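Local coordinates for protein UDP-N-acetylmuramate-alanine ligase MurC (Thermotoga maritima, PDB 1J6U) that catalyses the ATP-dependent joining of L-alanine to UDP-N-acetylmuramate, a cytoplasmic step in building bacterial cell-wall peptidoglycan, at residues G241-E246 with K264-L269; L218-A223 with V285-D290; L280-V285 with E301-F306; F117-T122 with T126-M131. All coordinates share one frame; numbering follows the deposited sequence.

Interaction 1 (G241-E246 with K264-L269)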
loop_
_atom_site.group_PDB
_atom_site.type_symbol
_atom_site.label_atom_id
_atom_site.label_comp_id
_atom_site.label_asym_id
_atom_site.label_seq_id
_atom_site.Cartn_x
_atom_site.Cartn_y
_atom_site.Cartn_z
ATOM N N GLY A 241 -5.157 -24.267 6.243
ATOM C CA GLY A 241 -5.930 -23.566 5.234
ATOM C C GLY A 241 -6.070 -24.348 3.942
ATOM O O GLY A 241 -5.442 -25.390 3.779
ATOM N N THR A 242 -6.899 -23.863 3.019
ATOM C CA THR A 242 -7.074 -24.557 1.748
ATOM C C THR A 242 -5.725 -24.582 1.000
ATOM O O THR A 242 -5.289 -25.610 0.500
ATOM C CB THR A 242 -8.091 -23.842 0.838
ATOM O OG1 THR A 242 -9.263 -23.518 1.578
ATOM C CG2 THR A 242 -8.463 -24.730 -0.362
ATOM N N TYR A 243 -5.090 -23.422 0.888
ATOM C CA TYR A 243 -3.798 -23.350 0.230
ATOM C C TYR A 243 -2.833 -23.171 1.355
ATOM O O TYR A 243 -3.033 -22.342 2.248
ATOM C CB TYR A 243 -3.753 -22.194 -0.739
ATOM C CG TYR A 243 -4.746 -22.428 -1.831
ATOM C CD1 TYR A 243 -6.070 -22.030 -1.687
ATOM C CD2 TYR A 243 -4.379 -23.121 -2.974
ATOM C CE1 TYR A 243 -6.983 -22.331 -2.654
ATOM C CE2 TYR A 243 -5.274 -23.416 -3.943
ATOM C CZ TYR A 243 -6.580 -23.028 -3.781
ATOM O OH TYR A 243 -7.500 -23.361 -4.741
ATOM N N THR A 244 -1.779 -23.971 1.289
ATOM C CA THR A 244 -0.778 -24.042 2.334
ATOM C C THR A 244 0.676 -24.004 1.809
ATOM O O THR A 244 0.933 -24.239 0.617
ATOM C CB THR A 244 -1.142 -25.325 3.144
ATOM O OG1 THR A 244 -1.785 -24.926 4.357
ATOM C CG2 THR A 244 0.032 -26.236 3.390
ATOM N N LEU A 245 1.613 -23.681 2.689
ATOM C CA LEU A 245 3.032 -23.621 2.316
ATOM C C LEU A 245 3.775 -24.842 2.790
ATOM O O LEU A 245 3.828 -25.123 3.988
ATOM C CB LEU A 245 3.702 -22.412 2.941
ATOM C CG LEU A 245 3.204 -21.104 2.382
ATOM C CD1 LEU A 245 3.979 -19.975 3.016
ATOM C CD2 LEU A 245 3.414 -21.111 0.879
ATOM N N GLU A 246 4.358 -25.583 1.868
ATOM C CA GLU A 246 5.078 -26.737 2.308
ATOM C C GLU A 246 6.541 -26.361 2.549
ATOM O O GLU A 246 7.157 -26.835 3.488
ATOM C CB GLU A 246 4.970 -27.848 1.278
ATOM C CG GLU A 246 6.033 -28.902 1.476
ATOM C CD GLU A 246 5.978 -29.973 0.427
ATOM O OE1 GLU A 246 5.525 -29.661 -0.698
ATOM O OE2 GLU A 246 6.401 -31.116 0.724
ATOM N N LYS A 264 -2.099 -31.322 -0.651
ATOM C CA LYS A 264 -1.319 -31.999 -1.668
ATOM C C LYS A 264 -0.474 -31.008 -2.441
ATOM O O LYS A 264 -0.944 -29.933 -2.819
ATOM C CB LYS A 264 -2.248 -32.803 -2.604
ATOM C CG LYS A 264 -2.966 -33.947 -1.875
ATOM C CD LYS A 264 -3.394 -35.064 -2.829
ATOM C CE LYS A 264 -3.788 -36.331 -2.067
ATOM N NZ LYS A 264 -2.654 -37.000 -1.346
ATOM N N ARG A 265 0.784 -31.373 -2.645
ATOM C CA ARG A 265 1.709 -30.529 -3.369
ATOM C C ARG A 265 0.932 -30.161 -4.619
ATOM O O ARG A 265 0.460 -31.026 -5.353
ATOM C CB ARG A 265 2.963 -31.314 -3.703
ATOM C CG ARG A 265 4.095 -30.483 -4.191
ATOM C CD ARG A 265 5.261 -30.520 -3.212
ATOM N NE ARG A 265 5.872 -31.837 -3.114
ATOM C CZ ARG A 265 6.949 -32.098 -2.385
ATOM N NH1 ARG A 265 7.527 -31.128 -1.704
ATOM N NH2 ARG A 265 7.436 -33.328 -2.317
ATOM N N TYR A 266 0.818 -28.864 -4.861
ATOM C CA TYR A 266 0.021 -28.372 -5.961
ATOM C C TYR A 266 0.779 -27.532 -6.968
ATOM O O TYR A 266 0.529 -27.608 -8.163
ATOM C CB TYR A 266 -1.139 -27.558 -5.380
ATOM C CG TYR A 266 -2.110 -27.118 -6.414
ATOM C CD1 TYR A 266 -2.584 -25.808 -6.439
ATOM C CD2 TYR A 266 -2.609 -28.027 -7.353
ATOM C CE1 TYR A 266 -3.542 -25.401 -7.360
ATOM C CE2 TYR A 266 -3.569 -27.632 -8.293
ATOM C CZ TYR A 266 -4.030 -26.321 -8.288
ATOM O OH TYR A 266 -4.956 -25.939 -9.215
ATOM N N LEU A 267 1.693 -26.699 -6.485
ATOM C CA LEU A 267 2.479 -25.850 -7.377
ATOM C C LEU A 267 3.633 -25.158 -6.672
ATOM O O LEU A 267 3.722 -25.074 -5.434
ATOM C CB LEU A 267 1.594 -24.782 -8.058
ATOM C CG LEU A 267 0.847 -23.792 -7.144
ATOM C CD1 LEU A 267 1.795 -22.698 -6.659
ATOM C CD2 LEU A 267 -0.301 -23.173 -7.925
ATOM N N GLU A 268 4.531 -24.658 -7.492
ATOM C CA GLU A 268 5.642 -23.940 -6.958
ATOM C C GLU A 268 5.441 -22.475 -7.316
ATOM O O GLU A 268 5.296 -22.118 -8.488
ATOM C CB GLU A 268 6.960 -24.434 -7.540
ATOM C CG GLU A 268 8.119 -23.716 -6.925
ATOM C CD GLU A 268 9.435 -24.170 -7.468
ATOM O OE1 GLU A 268 9.678 -23.963 -8.679
ATOM O OE2 GLU A 268 10.223 -24.730 -6.676
ATOM N N LEU A 269 5.414 -21.650 -6.276
ATOM C CA LEU A 269 5.296 -20.202 -6.414
ATOM C C LEU A 269 6.685 -19.566 -6.443
ATOM O O LEU A 269 7.511 -19.810 -5.555
ATOM C CB LEU A 269 4.535 -19.630 -5.225
ATOM C CG LEU A 269 4.393 -18.123 -5.099
ATOM C CD1 LEU A 269 3.716 -17.514 -6.327
ATOM C CD2 LEU A 269 3.594 -17.865 -3.844
#
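Glu246 and Arg265 form the charged half of this contact. Glu246 OE2 is modelled 2.7 Å from Arg265 NH1 as a salt bridge over one face of the guanidinium, with carboxylate and guanidinium planes 34° apart; atoms here are placed too close together, so this distance and the details of the approach are doubtful. Glu246 CG stands anti to the backbone N (chi1 162°) and the chain beyond it is extended, which carries the carboxylate across to Arg265 on the other outer strand. Arg265 is bent at chi2 and chi3, and this bend swings its head back toward the acid. With an alanine here in place of Glu246, the exposed arginine would probably be left without its mate and free to swing into solvent.

The two segments are the outer strands of a three-stranded antiparallel sheet, with strand 255-261 between them, which is why Tyr243 CA and Tyr266 CA stay 8.8 Å apart and no backbone bond joins them. Tyr266 and Leu267 form a classic beta bulge against that middle strand.

The apolar half is made by two tyrosines reaching past the middle strand on its helix-covered side. Tyr243 CE2 meets Tyr266 CE1 at 4.3 Å; CE1 sits at the edge of the Tyr243 ring, near its plane, while the Tyr266 ring is approached obliquely. Both hydroxyls hydrogen-bond to the carboxylate of Asp290. The Tyr243 ring also rests on Leu283 and Ala287 of helix 276-291, and Tyr266 touches Leu296 of helix 296-305.

Interaction 2 (L218-A223 with V285-D290)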
loop_
_atom_site.group_PDB
_atom_site.type_symbol
_atom_site.label_atom_id
_atom_site.label_comp_id
_atom_site.label_asym_id
_atom_site.label_seq_id
_atom_site.Cartn_x
_atom_site.Cartn_y
_atom_site.Cartn_z
ATOM N N LEU A 218 -17.507 -14.774 -3.670
ATOM C CA LEU A 218 -16.420 -15.602 -3.188
ATOM C C LEU A 218 -15.503 -14.788 -2.266
ATOM O O LEU A 218 -15.006 -13.724 -2.623
ATOM C CB LEU A 218 -15.652 -16.155 -4.385
ATOM C CG LEU A 218 -14.449 -17.064 -4.157
ATOM C CD1 LEU A 218 -14.906 -18.380 -3.587
ATOM C CD2 LEU A 218 -13.719 -17.267 -5.485
ATOM N N VAL A 219 -15.283 -15.302 -1.068
ATOM C CA VAL A 219 -14.448 -14.622 -0.114
ATOM C C VAL A 219 -13.187 -15.444 0.115
ATOM O O VAL A 219 -13.271 -16.642 0.397
ATOM C CB VAL A 219 -15.203 -14.422 1.246
ATOM C CG1 VAL A 219 -14.275 -13.823 2.285
ATOM C CG2 VAL A 219 -16.390 -13.479 1.057
ATOM N N VAL A 220 -12.013 -14.820 -0.049
ATOM C CA VAL A 220 -10.775 -15.545 0.222
ATOM C C VAL A 220 -10.337 -15.014 1.565
ATOM O O VAL A 220 -10.361 -13.808 1.843
ATOM C CB VAL A 220 -9.676 -15.341 -0.841
ATOM C CG1 VAL A 220 -8.395 -15.955 -0.348
ATOM C CG2 VAL A 220 -10.080 -16.048 -2.161
ATOM N N THR A 221 -9.896 -15.924 2.398
ATOM C CA THR A 221 -9.564 -15.526 3.717
ATOM C C THR A 221 -8.322 -16.209 4.269
ATOM O O THR A 221 -7.952 -17.314 3.834
ATOM C CB THR A 221 -10.807 -15.791 4.560
ATOM O OG1 THR A 221 -11.152 -14.604 5.256
ATOM C CG2 THR A 221 -10.613 -16.961 5.488
ATOM N N PHE A 222 -7.691 -15.524 5.225
ATOM C CA PHE A 222 -6.481 -15.986 5.891
ATOM C C PHE A 222 -6.868 -16.994 6.984
ATOM O O PHE A 222 -7.454 -16.648 8.022
ATOM C CB PHE A 222 -5.716 -14.779 6.471
ATOM C CG PHE A 222 -4.439 -15.145 7.153
ATOM C CD1 PHE A 222 -3.633 -16.162 6.649
ATOM C CD2 PHE A 222 -4.034 -14.473 8.303
ATOM C CE1 PHE A 222 -2.443 -16.514 7.281
ATOM C CE2 PHE A 222 -2.846 -14.810 8.947
ATOM C CZ PHE A 222 -2.049 -15.836 8.435
ATOM N N ALA A 223 -6.537 -18.252 6.717
ATOM C CA ALA A 223 -6.873 -19.349 7.608
ATOM C C ALA A 223 -6.393 -19.148 9.026
ATOM O O ALA A 223 -6.923 -19.756 9.952
ATOM C CB ALA A 223 -6.336 -20.666 7.047
ATOM N N VAL A 285 -3.713 -14.617 -3.651
ATOM C CA VAL A 285 -4.020 -14.381 -5.044
ATOM C C VAL A 285 -4.288 -15.705 -5.779
ATOM O O VAL A 285 -5.248 -15.851 -6.529
ATOM C CB VAL A 285 -2.871 -13.590 -5.740
ATOM C CG1 VAL A 285 -3.095 -13.577 -7.281
ATOM C CG2 VAL A 285 -2.867 -12.107 -5.218
ATOM N N ILE A 286 -3.384 -16.646 -5.593
ATOM C CA ILE A 286 -3.498 -17.957 -6.162
ATOM C C ILE A 286 -4.853 -18.561 -5.741
ATOM O O ILE A 286 -5.570 -19.126 -6.550
ATOM C CB ILE A 286 -2.356 -18.816 -5.630
ATOM C CG1 ILE A 286 -1.120 -18.563 -6.462
ATOM C CG2 ILE A 286 -2.715 -20.312 -5.659
ATOM C CD1 ILE A 286 0.138 -19.067 -5.750
ATOM N N ALA A 287 -5.190 -18.424 -4.467
ATOM C CA ALA A 287 -6.414 -18.971 -3.962
ATOM C C ALA A 287 -7.603 -18.397 -4.676
ATOM O O ALA A 287 -8.535 -19.131 -5.009
ATOM C CB ALA A 287 -6.535 -18.748 -2.444
ATOM N N LEU A 288 -7.590 -17.097 -4.925
ATOM C CA LEU A 288 -8.723 -16.494 -5.593
ATOM C C LEU A 288 -8.884 -17.026 -7.022
ATOM O O LEU A 288 -9.929 -17.548 -7.381
ATOM C CB LEU A 288 -8.573 -14.973 -5.647
ATOM C CG LEU A 288 -9.627 -14.253 -6.492
ATOM C CD1 LEU A 288 -10.957 -14.367 -5.778
ATOM C CD2 LEU A 288 -9.279 -12.813 -6.695
ATOM N N PHE A 289 -7.848 -16.866 -7.829
ATOM C CA PHE A 289 -7.863 -17.288 -9.213
ATOM C C PHE A 289 -8.068 -18.779 -9.475
ATOM O O PHE A 289 -8.740 -19.163 -10.450
ATOM C CB PHE A 289 -6.601 -16.786 -9.899
ATOM C CG PHE A 289 -6.672 -15.339 -10.236
ATOM C CD1 PHE A 289 -6.039 -14.377 -9.442
ATOM C CD2 PHE A 289 -7.451 -14.929 -11.289
ATOM C CE1 PHE A 289 -6.196 -13.029 -9.708
ATOM C CE2 PHE A 289 -7.614 -13.573 -11.572
ATOM C CZ PHE A 289 -6.986 -12.614 -10.780
ATOM N N ASP A 290 -7.483 -19.602 -8.614
ATOM C CA ASP A 290 -7.640 -21.042 -8.690
ATOM C C ASP A 290 -9.130 -21.291 -8.395
ATOM O O ASP A 290 -9.807 -22.026 -9.101
ATOM C CB ASP A 290 -6.766 -21.710 -7.628
ATOM C CG ASP A 290 -6.538 -23.200 -7.902
ATOM O OD1 ASP A 290 -6.401 -23.570 -9.072
ATOM O OD2 ASP A 290 -6.461 -24.001 -6.957
#
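Asp290 OD2, at the C-terminal end of the helical segment, is held by a salt bridge from Lys261 NZ, on a carboxylate that also receives two tyrosine hydroxyls of the small antiparallel sheet. That polar anchor ties the helix to the small sheet; its contact with strand 218-222 is wholly apolar.

Val220 is the centre of that contact. Its CG2 rests on the helix backbone, 3.7 Å from Leu288 CA, and Val220 CG2 stays within 3.9 Å of Leu288 CB. The other branch, Val220 CG1, stands anti to the backbone N (chi1 171°) and meets Ala287 CB at 4.0 Å. The valine fork thus faces two consecutive helix residues, one with each methyl.

This is the layered alpha/beta arrangement of the Mur ligase middle domain: helix 276-291 covers one face of the seven-stranded mixed sheet and runs nearly antiparallel to strand 218-222, with segment axes 8.6 Å apart at an angle of 155°. On the same face Val220 also touches Ile186 of strand 184-187 and Val234 and Phe236 of strand 234-236.

Leu218, two residues back along the strand, crosses Leu288 at an oblique angle, Leu218 CD2 lying 4.0 Å from Leu288 CD1. The same methyl, Leu288 CD1, reaches Val220 CG2 at 4.1 Å, and the leucine side chain also touches Tyr184 of strand 184-187.

Interaction 3 (L280-V285 with E301-F306)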
loop_
_atom_site.group_PDB
_atom_site.type_symbol
_atom_site.label_atom_id
_atom_site.label_comp_id
_atom_site.label_asym_id
_atom_site.label_seq_id
_atom_site.Cartn_x
_atom_site.Cartn_y
_atom_site.Cartn_z
ATOM N N LEU A 280 2.473 -14.949 1.362
ATOM C CA LEU A 280 1.106 -15.031 1.832
ATOM C C LEU A 280 0.175 -14.217 0.935
ATOM O O LEU A 280 -0.911 -14.659 0.618
ATOM C CB LEU A 280 1.026 -14.572 3.294
ATOM C CG LEU A 280 0.964 -15.679 4.361
ATOM C CD1 LEU A 280 1.653 -16.949 3.917
ATOM C CD2 LEU A 280 1.591 -15.159 5.621
ATOM N N ASN A 281 0.612 -13.044 0.502
ATOM C CA ASN A 281 -0.195 -12.215 -0.380
ATOM C C ASN A 281 -0.365 -12.909 -1.738
ATOM O O ASN A 281 -1.399 -12.780 -2.377
ATOM C CB ASN A 281 0.464 -10.825 -0.636
ATOM C CG ASN A 281 0.592 -9.973 0.627
ATOM O OD1 ASN A 281 -0.207 -10.077 1.571
ATOM N ND2 ASN A 281 1.594 -9.100 0.633
ATOM N N ALA A 282 0.693 -13.548 -2.216
ATOM C CA ALA A 282 0.636 -14.248 -3.479
ATOM C C ALA A 282 -0.292 -15.486 -3.303
ATOM O O ALA A 282 -1.088 -15.771 -4.191
ATOM C CB ALA A 282 2.003 -14.667 -3.885
ATOM N N LEU A 283 -0.178 -16.186 -2.167
ATOM C CA LEU A 283 -1.021 -17.324 -1.841
ATOM C C LEU A 283 -2.503 -16.889 -1.931
ATOM O O LEU A 283 -3.307 -17.558 -2.572
ATOM C CB LEU A 283 -0.760 -17.810 -0.418
ATOM C CG LEU A 283 -0.200 -19.224 -0.169
ATOM C CD1 LEU A 283 -0.836 -19.789 1.077
ATOM C CD2 LEU A 283 -0.477 -20.154 -1.332
ATOM N N ALA A 284 -2.873 -15.772 -1.306
ATOM C CA ALA A 284 -4.260 -15.320 -1.388
ATOM C C ALA A 284 -4.659 -15.083 -2.844
ATOM O O ALA A 284 -5.811 -15.319 -3.239
ATOM C CB ALA A 284 -4.464 -14.038 -0.578
ATOM N N VAL A 285 -3.713 -14.617 -3.651
ATOM C CA VAL A 285 -4.020 -14.381 -5.044
ATOM C C VAL A 285 -4.288 -15.705 -5.779
ATOM O O VAL A 285 -5.248 -15.851 -6.529
ATOM C CB VAL A 285 -2.871 -13.590 -5.740
ATOM C CG1 VAL A 285 -3.095 -13.577 -7.281
ATOM C CG2 VAL A 285 -2.867 -12.107 -5.218
ATOM N N GLU A 301 3.140 -17.062 -13.930
ATOM C CA GLU A 301 4.126 -16.386 -14.756
ATOM C C GLU A 301 4.050 -14.883 -14.387
ATOM O O GLU A 301 5.065 -14.200 -14.192
ATOM C CB GLU A 301 3.742 -16.637 -16.212
ATOM C CG GLU A 301 4.596 -16.018 -17.273
ATOM C CD GLU A 301 4.054 -16.356 -18.661
ATOM O OE1 GLU A 301 2.841 -16.677 -18.760
ATOM O OE2 GLU A 301 4.825 -16.292 -19.646
ATOM N N ALA A 302 2.827 -14.399 -14.250
ATOM C CA ALA A 302 2.570 -13.034 -13.903
ATOM C C ALA A 302 3.079 -12.785 -12.472
ATOM O O ALA A 302 3.778 -11.796 -12.208
ATOM C CB ALA A 302 1.090 -12.774 -13.986
ATOM N N LEU A 303 2.755 -13.681 -11.546
ATOM C CA LEU A 303 3.195 -13.451 -10.201
ATOM C C LEU A 303 4.693 -13.430 -10.140
ATOM O O LEU A 303 5.284 -12.680 -9.372
ATOM C CB LEU A 303 2.641 -14.491 -9.221
ATOM C CG LEU A 303 1.156 -14.324 -8.861
ATOM C CD1 LEU A 303 0.756 -15.500 -8.002
ATOM C CD2 LEU A 303 0.875 -12.993 -8.138
ATOM N N GLU A 304 5.327 -14.238 -10.958
ATOM C CA GLU A 304 6.771 -14.266 -10.909
ATOM C C GLU A 304 7.347 -12.924 -11.378
ATOM O O GLU A 304 8.352 -12.465 -10.868
ATOM C CB GLU A 304 7.308 -15.411 -11.762
ATOM C CG GLU A 304 8.806 -15.447 -11.804
ATOM C CD GLU A 304 9.343 -16.777 -12.254
ATOM O OE1 GLU A 304 8.739 -17.382 -13.173
ATOM O OE2 GLU A 304 10.379 -17.207 -11.692
ATOM N N GLU A 305 6.668 -12.291 -12.316
ATOM C CA GLU A 305 7.093 -11.021 -12.878
ATOM C C GLU A 305 6.643 -9.765 -12.102
ATOM O O GLU A 305 7.108 -8.686 -12.375
ATOM C CB GLU A 305 6.587 -10.935 -14.330
ATOM C CG GLU A 305 7.409 -11.761 -15.347
ATOM C CD GLU A 305 6.709 -11.907 -16.723
ATOM O OE1 GLU A 305 5.853 -11.049 -17.056
ATOM O OE2 GLU A 305 7.025 -12.872 -17.473
ATOM N N PHE A 306 5.749 -9.922 -11.141
ATOM C CA PHE A 306 5.209 -8.811 -10.384
ATOM C C PHE A 306 6.333 -7.991 -9.823
ATOM O O PHE A 306 7.163 -8.536 -9.138
ATOM C CB PHE A 306 4.369 -9.349 -9.249
ATOM C CG PHE A 306 3.841 -8.305 -8.350
ATOM C CD1 PHE A 306 3.016 -7.285 -8.848
ATOM C CD2 PHE A 306 4.132 -8.354 -6.995
ATOM C CE1 PHE A 306 2.501 -6.343 -7.995
ATOM C CE2 PHE A 306 3.618 -7.419 -6.128
ATOM C CZ PHE A 306 2.798 -6.402 -6.627
#
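No ring takes part in the touch between Leu303 and segment 280-285 of helix 276-291; the flat group that does is the peptide carbonyl of Ala282, whose O lies 4.2 Å from Leu303 CD1. The one ring of the segments, Phe306, turns instead to helix 125-138, where it packs on the selenomethionine Met131 and meets the ring of His134 with planes about 55° apart.

The leucine fork carries the contact. Its CG lies beside the backbone N (chi1 -75°), and from there the two methyls divide between residues about one helical turn apart. Leu303 CD1 goes to Ala282, 4.4 Å from Ala282 CB, and Leu303 CD2 to Val285, 4.1 Å from Val285 CG1. The side chains of Leu303 and Val285 run past each other in opposite directions.

Helix 276-291 belongs to the Mur ligase middle domain, and this contact joins it to helix 296-305, which follows it after a short connection; here the two pack against each other with Ala282 CA and Leu303 CA 7.2 Å apart. Strand 264-271 closes over the pair, Leu269 and Leu271 both touching Ala282 and Leu303. The other branch of Val285, CG2, faces helix 125-138 and packs on Met131.

Interaction 4 (F117-T122 with T126-M131)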
loop_
_atom_site.group_PDB
_atom_site.type_symbol
_atom_site.label_atom_id
_atom_site.label_comp_id
_atom_site.label_asym_id
_atom_site.label_seq_id
_atom_site.Cartn_x
_atom_site.Cartn_y
_atom_site.Cartn_z
ATOM N N PHE A 117 -13.221 -7.084 -8.208
ATOM C CA PHE A 117 -12.232 -7.770 -7.413
ATOM C C PHE A 117 -11.835 -6.770 -6.313
ATOM O O PHE A 117 -11.208 -5.745 -6.574
ATOM C CB PHE A 117 -10.989 -8.125 -8.235
ATOM C CG PHE A 117 -11.216 -9.193 -9.278
ATOM C CD1 PHE A 117 -11.892 -8.901 -10.467
ATOM C CD2 PHE A 117 -10.674 -10.463 -9.122
ATOM C CE1 PHE A 117 -12.011 -9.844 -11.470
ATOM C CE2 PHE A 117 -10.790 -11.409 -10.130
ATOM C CZ PHE A 117 -11.458 -11.091 -11.301
ATOM N N ALA A 118 -12.224 -7.068 -5.083
ATOM C CA ALA A 118 -11.889 -6.231 -3.948
ATOM C C ALA A 118 -10.899 -6.916 -3.001
ATOM O O ALA A 118 -10.915 -8.150 -2.775
ATOM C CB ALA A 118 -13.153 -5.858 -3.189
ATOM N N VAL A 119 -10.012 -6.107 -2.451
ATOM C CA VAL A 119 -9.061 -6.623 -1.496
ATOM C C VAL A 119 -9.145 -5.725 -0.289
ATOM O O VAL A 119 -9.171 -4.509 -0.422
ATOM C CB VAL A 119 -7.646 -6.589 -2.055
ATOM C CG1 VAL A 119 -6.646 -7.055 -0.983
ATOM C CG2 VAL A 119 -7.577 -7.459 -3.309
ATOM N N THR A 120 -9.206 -6.311 0.890
ATOM C CA THR A 120 -9.248 -5.501 2.093
ATOM C C THR A 120 -8.436 -6.247 3.131
ATOM O O THR A 120 -8.031 -7.382 2.905
ATOM C CB THR A 120 -10.688 -5.294 2.643
ATOM O OG1 THR A 120 -10.671 -4.272 3.653
ATOM C CG2 THR A 120 -11.194 -6.569 3.285
ATOM N N GLY A 121 -8.203 -5.609 4.271
ATOM C CA GLY A 121 -7.425 -6.252 5.314
ATOM C C GLY A 121 -6.567 -5.250 6.069
ATOM O O GLY A 121 -6.448 -4.100 5.685
ATOM N N THR A 122 -5.972 -5.691 7.158
ATOM C CA THR A 122 -5.157 -4.810 7.929
ATOM C C THR A 122 -3.829 -4.643 7.255
ATOM O O THR A 122 -3.392 -3.532 7.036
ATOM C CB THR A 122 -4.911 -5.359 9.306
ATOM O OG1 THR A 122 -6.146 -5.416 10.028
ATOM C CG2 THR A 122 -3.910 -4.481 10.020
ATOM N N THR A 126 -2.554 -3.572 -0.138
ATOM C CA THR A 126 -2.148 -2.876 -1.358
ATOM C C THR A 126 -1.334 -3.747 -2.286
ATOM O O THR A 126 -1.533 -3.707 -3.508
ATOM C CB THR A 126 -1.367 -1.534 -1.023
ATOM O OG1 THR A 126 -2.135 -0.769 -0.096
ATOM C CG2 THR A 126 -1.175 -0.681 -2.249
ATOM N N THR A 127 -0.401 -4.518 -1.729
ATOM C CA THR A 127 0.414 -5.403 -2.560
ATOM C C THR A 127 -0.482 -6.484 -3.191
ATOM O O THR A 127 -0.364 -6.781 -4.400
ATOM C CB THR A 127 1.555 -6.080 -1.748
ATOM O OG1 THR A 127 2.602 -5.137 -1.536
ATOM C CG2 THR A 127 2.145 -7.279 -2.518
ATOM N N THR A 128 -1.370 -7.052 -2.368
ATOM C CA THR A 128 -2.291 -8.092 -2.834
ATOM C C THR A 128 -3.140 -7.540 -3.963
ATOM O O THR A 128 -3.299 -8.176 -5.015
ATOM C CB THR A 128 -3.160 -8.592 -1.695
ATOM O OG1 THR A 128 -2.316 -9.261 -0.744
ATOM C CG2 THR A 128 -4.238 -9.576 -2.221
ATOM N N THR A 129 -3.650 -6.329 -3.766
ATOM C CA THR A 129 -4.423 -5.686 -4.818
ATOM C C THR A 129 -3.599 -5.485 -6.080
ATOM O O THR A 129 -4.090 -5.660 -7.192
ATOM C CB THR A 129 -4.902 -4.301 -4.399
ATOM O OG1 THR A 129 -5.605 -4.386 -3.161
ATOM C CG2 THR A 129 -5.802 -3.729 -5.458
ATOM N N ALA A 130 -2.338 -5.109 -5.907
ATOM C CA ALA A 130 -1.482 -4.852 -7.057
ATOM C C ALA A 130 -1.245 -6.176 -7.790
ATOM O O ALA A 130 -1.225 -6.237 -9.044
ATOM C CB ALA A 130 -0.153 -4.180 -6.601
HETATM N N MSE A 131 -1.089 -7.242 -7.008
HETATM C CA MSE A 131 -0.902 -8.569 -7.584
HETATM C C MSE A 131 -2.137 -8.964 -8.432
HETATM O O MSE A 131 -1.981 -9.374 -9.581
HETATM C CB MSE A 131 -0.650 -9.582 -6.488
HETATM C CG MSE A 131 0.701 -9.507 -5.934
HETATM SE SE MSE A 131 0.913 -10.725 -4.485
HETATM C CE MSE A 131 2.849 -10.832 -4.484
#
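Val119 packs against Thr128 and Thr129 just behind the P-loop, at the strand-loop-helix unit in which strand 116-120 leads through the loop at Gly121-Gly124 into helix 125-138, the predicted ATP-binding residues Gly121-Thr127 spanning the loop and the first turn. Val119 CB comes within 3.2 Å of Thr129 OG1, a tight approach that sets the hydroxyl, Thr129 OG1, between the two methyls, 3.6 Å from Val119 CG1 and 3.7 Å from Val119 CG2. Val119 CG1 also meets the methyl of Thr128, 3.7 Å from Thr128 CG2, and Val119 CG2 reaches Thr129 CA at 3.9 Å. An alanine here in place of Val119 would probably open a gap under the first turns of the helix and leave the Thr128 methyl without its partner on the strand.

Both threonines keep OG1 beside the backbone N (chi1 -66° in Thr128, -54° in Thr129), and each hydroxyl bonds to a carbonyl four residues back, Gly124 O and Lys125 O respectively. The buried OG1 of Thr129 is thereby satisfied although it presses on a valine.

Further out, strand 166-170 pairs with strand 116-120, and Thr129 touches Val167 and Glu169 there; Thr128 touches Ile186 of strand 184-187 and Asn281 of helix 276-291. At Gly121 the backbone takes angles at which a CB would collide with the carbonyl of Thr120, and Gly121 O accepts a hydrogen bond from Lys125 NZ.

In the fold
Interaction 4 comes first along the chain and closes before the others open; interaction 1 lies nested within the loop closed by interaction 2, and interactions 2 and 3 cross, sharing Val285. Helix 276-291 is the common element: interaction 2 sets it on the seven-stranded sheet that also holds strand 116-120 of interaction 4, interaction 3 sets it against helix 296-305, and the three-stranded sheet of interaction 1 packs on it. Centres of neighbouring contacts lie 11 to 13 Å apart, while interactions 1 and 4 stand 20 Å apart without touching. Continuous packing thus runs through the middle domain from the outer sheet to the predicted ATP-binding loop.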